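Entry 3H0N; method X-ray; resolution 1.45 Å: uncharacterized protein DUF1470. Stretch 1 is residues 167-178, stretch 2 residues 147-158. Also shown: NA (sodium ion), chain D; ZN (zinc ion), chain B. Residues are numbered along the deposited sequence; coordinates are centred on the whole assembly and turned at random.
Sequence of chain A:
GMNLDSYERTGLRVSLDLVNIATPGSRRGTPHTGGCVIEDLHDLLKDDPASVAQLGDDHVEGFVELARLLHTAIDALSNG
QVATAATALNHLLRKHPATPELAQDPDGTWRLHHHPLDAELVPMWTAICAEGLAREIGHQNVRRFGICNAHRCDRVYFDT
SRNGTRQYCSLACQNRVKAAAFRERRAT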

# COMPACT_ATOMS: atom_id res chain seq x y z
N GLN A 167 7.60 -18.33 -17.66
CA GLN A 167 8.74 -18.04 -18.55
C GLN A 167 8.39 -17.06 -19.66
O GLN A 167 9.29 -16.49 -20.26
CB GLN A 167 9.25 -19.36 -19.20
CG GLN A 167 9.80 -20.35 -18.17
CD GLN A 167 10.25 -21.71 -18.74
OE1 GLN A 167 9.74 -22.19 -19.76
NE2 GLN A 167 11.21 -22.32 -18.07
N TYR A 168 7.11 -16.92 -19.98
CA TYR A 168 6.64 -16.22 -21.16
C TYR A 168 5.68 -15.13 -20.79
O TYR A 168 4.91 -15.26 -19.82
CB TYR A 168 6.01 -17.20 -22.20
CG TYR A 168 6.98 -18.31 -22.60
CD1 TYR A 168 8.11 -18.03 -23.35
CD2 TYR A 168 6.83 -19.62 -22.17
CE1 TYR A 168 9.01 -19.02 -23.66
CE2 TYR A 168 7.75 -20.60 -22.48
CZ TYR A 168 8.82 -20.29 -23.22
OH TYR A 168 9.79 -21.23 -23.56
N CYS A 169 5.66 -14.08 -21.60
CA CYS A 169 4.92 -12.85 -21.29
C CYS A 169 3.43 -12.98 -21.46
O CYS A 169 2.69 -12.12 -21.01
CB CYS A 169 5.38 -11.67 -22.15
SG CYS A 169 4.92 -11.83 -23.91
N SER A 170 2.99 -14.03 -22.15
CA SER A 170 1.64 -14.11 -22.66
C SER A 170 1.28 -15.49 -23.08
O SER A 170 2.14 -16.31 -23.37
CB SER A 170 1.47 -13.22 -23.87
OG SER A 170 2.30 -13.58 -24.93
N LEU A 171 -0.02 -15.72 -23.17
CA LEU A 171 -0.50 -16.97 -23.74
C LEU A 171 -0.05 -17.09 -25.19
O LEU A 171 0.28 -18.16 -25.68
CB LEU A 171 -2.03 -17.04 -23.58
CG LEU A 171 -2.70 -18.28 -24.12
CD1 LEU A 171 -2.15 -19.54 -23.51
CD2 LEU A 171 -4.24 -18.14 -23.90
N ALA A 172 0.04 -15.96 -25.90
CA ALA A 172 0.47 -15.96 -27.26
C ALA A 172 1.86 -16.59 -27.40
O ALA A 172 2.09 -17.49 -28.19
CB ALA A 172 0.43 -14.51 -27.83
N CYS A 173 2.82 -16.14 -26.58
CA CYS A 173 4.16 -16.68 -26.64
C CYS A 173 4.22 -18.10 -26.10
O CYS A 173 4.93 -18.93 -26.64
CB CYS A 173 5.13 -15.75 -25.90
SG CYS A 173 5.42 -14.16 -26.76
N GLN A 174 3.47 -18.39 -25.05
CA GLN A 174 3.33 -19.76 -24.57
C GLN A 174 2.89 -20.69 -25.72
O GLN A 174 3.41 -21.80 -25.87
CB GLN A 174 2.36 -19.80 -23.36
CG GLN A 174 2.40 -21.05 -22.56
CD GLN A 174 3.52 -21.03 -21.50
OE1 GLN A 174 3.67 -20.06 -20.71
NE2 GLN A 174 4.23 -22.14 -21.40
N ASN A 175 1.88 -20.28 -26.47
CA ASN A 175 1.32 -21.08 -27.59
C ASN A 175 2.29 -21.22 -28.74
O ASN A 175 2.39 -22.29 -29.35
CB ASN A 175 0.04 -20.43 -28.12
CG ASN A 175 -1.15 -20.69 -27.28
OD1 ASN A 175 -1.14 -21.60 -26.45
ND2 ASN A 175 -2.21 -19.92 -27.51
N ARG A 176 3.00 -20.14 -29.07
CA ARG A 176 3.98 -20.17 -30.17
C ARG A 176 5.09 -21.18 -29.88
O ARG A 176 5.47 -21.97 -30.72
CB ARG A 176 4.54 -18.80 -30.40
CG ARG A 176 5.38 -18.68 -31.68
CD ARG A 176 5.80 -17.24 -31.94
NE ARG A 176 4.83 -16.37 -31.30
CZ ARG A 176 5.03 -15.65 -30.20
NH1 ARG A 176 6.22 -15.58 -29.59
NH2 ARG A 176 4.01 -14.94 -29.71
N VAL A 177 5.56 -21.19 -28.65
CA VAL A 177 6.57 -22.14 -28.20
C VAL A 177 6.07 -23.56 -28.25
O VAL A 177 6.74 -24.43 -28.77
CB VAL A 177 7.07 -21.76 -26.78
CG1 VAL A 177 7.93 -22.89 -26.20
CG2 VAL A 177 7.85 -20.40 -26.87
N LYS A 178 4.85 -23.78 -27.76
CA LYS A 178 4.23 -25.11 -27.79
C LYS A 178 4.13 -25.62 -29.23
O LYS A 178 4.41 -26.79 -29.49
CB LYS A 178 2.83 -25.03 -27.16
CG LYS A 178 1.97 -26.30 -27.28
CD LYS A 178 0.60 -26.08 -26.68
NA NA D . 12.88 -13.31 -25.52
ZN ZN B . 6.54 -12.84 -25.26
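Stretch 2, residues 147-158: ICNAHRCDRVYF

Small zinc sites often join two short segments through their cysteines, and the uncharacterized protein DUF1470 offers an example. One zinc ion is bound by Cys169 SG and Cys173 SG of stretch 1 and by Cys148 SG and Cys153 SG of stretch 2, each at 2.3 Å. Two backbone amides donate to one of these sulfurs: Cys169 N donates across the interface to Cys148 SG at 3.4 Å, and Ala150 N donates to the same Cys148 SG at 3.5 Å, within stretch 2. A second clasp lies nearby, where Asn149 N donates to Gln167 O at 3.0 Å.

Stretch 2 is mostly loop. Its chain turns around Cys148 to Cys153, where a sodium ion binds the carbonyl oxygens of Cys148, Ala150 and Cys153, and Cys148 N donates to Arg155 O at 2.9 Å, closing the loop just before the strand that begins at Val156. The turn places Cys148 beside Tyr168, their CA atoms 4.6 Å apart, and Ala150 against the helix side formed by Cys173, Arg176 and Val177. The next nearest CA pair is Cys173 and Ala150 at 6.2 Å, so both chains advance in the same sense between the two pairs.

Packing completes the contact. Ala150 CB lies 3.9 Å from Cys173 CB and 4.0 Å from Tyr168 CD1, while the Arg176 guanidinium meets it edge-on, Arg176 NH1 to Ala150 CB at 3.8 Å. From the strand, Tyr157 points toward stretch 1, its CD1 3.8 Å from Cys169 CA.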

# COMPACT_ATOMS: atom_id res chain seq x y z
N ILE A 147 11.51 -11.10 -18.25
CA ILE A 147 11.57 -10.74 -19.68
C ILE A 147 11.27 -12.01 -20.46
O ILE A 147 11.80 -13.08 -20.18
CB ILE A 147 12.96 -10.22 -20.10
CG1 ILE A 147 13.48 -9.16 -19.15
CG2 ILE A 147 12.94 -9.64 -21.59
CD1 ILE A 147 12.66 -7.98 -19.08
N CYS A 148 10.33 -11.93 -21.40
CA CYS A 148 9.84 -13.10 -22.13
C CYS A 148 10.98 -13.97 -22.68
O CYS A 148 11.91 -13.46 -23.33
CB CYS A 148 8.95 -12.69 -23.28
SG CYS A 148 8.03 -14.05 -23.97
N ASN A 149 10.85 -15.26 -22.49
CA ASN A 149 11.85 -16.22 -23.00
C ASN A 149 11.65 -16.59 -24.45
O ASN A 149 12.47 -17.32 -25.02
CB ASN A 149 11.88 -17.47 -22.11
CG ASN A 149 12.75 -17.29 -20.87
OD1 ASN A 149 13.47 -16.26 -20.69
ND2 ASN A 149 12.87 -18.39 -20.12
N ALA A 150 10.58 -16.15 -25.09
CA ALA A 150 10.35 -16.56 -26.46
C ALA A 150 11.32 -15.86 -27.40
O ALA A 150 11.84 -14.78 -27.11
CB ALA A 150 8.87 -16.26 -26.89
N HIS A 151 11.54 -16.48 -28.55
CA HIS A 151 12.38 -15.89 -29.59
C HIS A 151 11.77 -14.61 -30.10
O HIS A 151 10.56 -14.51 -30.43
CB HIS A 151 12.53 -16.91 -30.73
CG HIS A 151 13.28 -16.40 -31.93
ND1 HIS A 151 14.64 -16.21 -31.92
CD2 HIS A 151 12.86 -16.08 -33.19
CE1 HIS A 151 15.03 -15.81 -33.12
NE2 HIS A 151 13.98 -15.72 -33.91
N ARG A 152 12.62 -13.58 -30.22
CA ARG A 152 12.16 -12.26 -30.65
C ARG A 152 10.92 -11.80 -29.88
O ARG A 152 9.91 -11.32 -30.44
CB ARG A 152 11.98 -12.18 -32.17
CG ARG A 152 13.27 -12.19 -32.90
CD ARG A 152 13.07 -11.99 -34.38
NE ARG A 152 14.36 -11.99 -35.03
CZ ARG A 152 14.57 -11.77 -36.31
NH1 ARG A 152 13.56 -11.54 -37.12
NH2 ARG A 152 15.81 -11.77 -36.75
N CYS A 153 11.03 -11.93 -28.57
CA CYS A 153 10.11 -11.21 -27.68
C CYS A 153 10.86 -10.75 -26.47
O CYS A 153 11.39 -11.59 -25.74
CB CYS A 153 8.96 -12.08 -27.26
SG CYS A 153 7.68 -11.13 -26.38
N ASP A 154 10.93 -9.44 -26.26
CA ASP A 154 11.47 -8.92 -24.99
C ASP A 154 10.47 -8.13 -24.18
O ASP A 154 10.83 -7.26 -23.36
CB ASP A 154 12.77 -8.16 -25.21
CG ASP A 154 12.59 -6.85 -25.90
OD1 ASP A 154 11.54 -6.54 -26.45
OD2 ASP A 154 13.58 -6.08 -25.88
N ARG A 155 9.22 -8.49 -24.33
CA ARG A 155 8.19 -7.91 -23.49
C ARG A 155 8.38 -8.37 -22.05
O ARG A 155 8.89 -9.45 -21.76
CB ARG A 155 6.80 -8.27 -23.99
CG ARG A 155 6.47 -7.81 -25.39
CD ARG A 155 6.61 -6.33 -25.63
NE ARG A 155 7.95 -5.96 -26.02
CZ ARG A 155 8.36 -4.69 -26.16
NH1 ARG A 155 7.55 -3.66 -25.98
NH2 ARG A 155 9.62 -4.43 -26.54
N VAL A 156 7.93 -7.51 -21.15
CA VAL A 156 8.05 -7.75 -19.71
C VAL A 156 6.77 -8.37 -19.16
O VAL A 156 5.68 -8.26 -19.73
CB VAL A 156 8.39 -6.46 -18.92
CG1 VAL A 156 9.71 -5.86 -19.41
CG2 VAL A 156 7.28 -5.45 -18.92
N TYR A 157 6.92 -9.03 -18.01
CA TYR A 157 5.76 -9.60 -17.33
C TYR A 157 6.04 -9.68 -15.85
O TYR A 157 7.18 -9.64 -15.40
CB TYR A 157 5.38 -10.97 -17.94
CG TYR A 157 6.39 -12.05 -17.73
CD1 TYR A 157 7.48 -12.17 -18.61
CD2 TYR A 157 6.32 -12.96 -16.68
CE1 TYR A 157 8.43 -13.15 -18.42
CE2 TYR A 157 7.25 -13.95 -16.51
CZ TYR A 157 8.34 -14.01 -17.36
OH TYR A 157 9.29 -15.00 -17.19
N PHE A 158 4.95 -9.76 -15.09
CA PHE A 158 5.01 -10.04 -13.66
C PHE A 158 4.31 -11.38 -13.46
O PHE A 158 3.15 -11.55 -13.80
CB PHE A 158 4.34 -8.95 -12.83
CG PHE A 158 4.42 -9.19 -11.36
CD1 PHE A 158 3.44 -9.93 -10.75
CD2 PHE A 158 5.46 -8.72 -10.60
CE1 PHE A 158 3.52 -10.22 -9.37
CE2 PHE A 158 5.52 -8.95 -9.24
CZ PHE A 158 4.54 -9.72 -8.63
O HOH W 1 11.64 -20.55 -25.91
O HOH W 2 14.58 -14.89 -25.28
O HOH W 3 8.59 -16.30 -30.86
O HOH W 4 13.99 -12.30 -27.38
O HOH W 5 3.09 -9.53 -19.88
O HOH W 6 14.68 -11.39 -24.71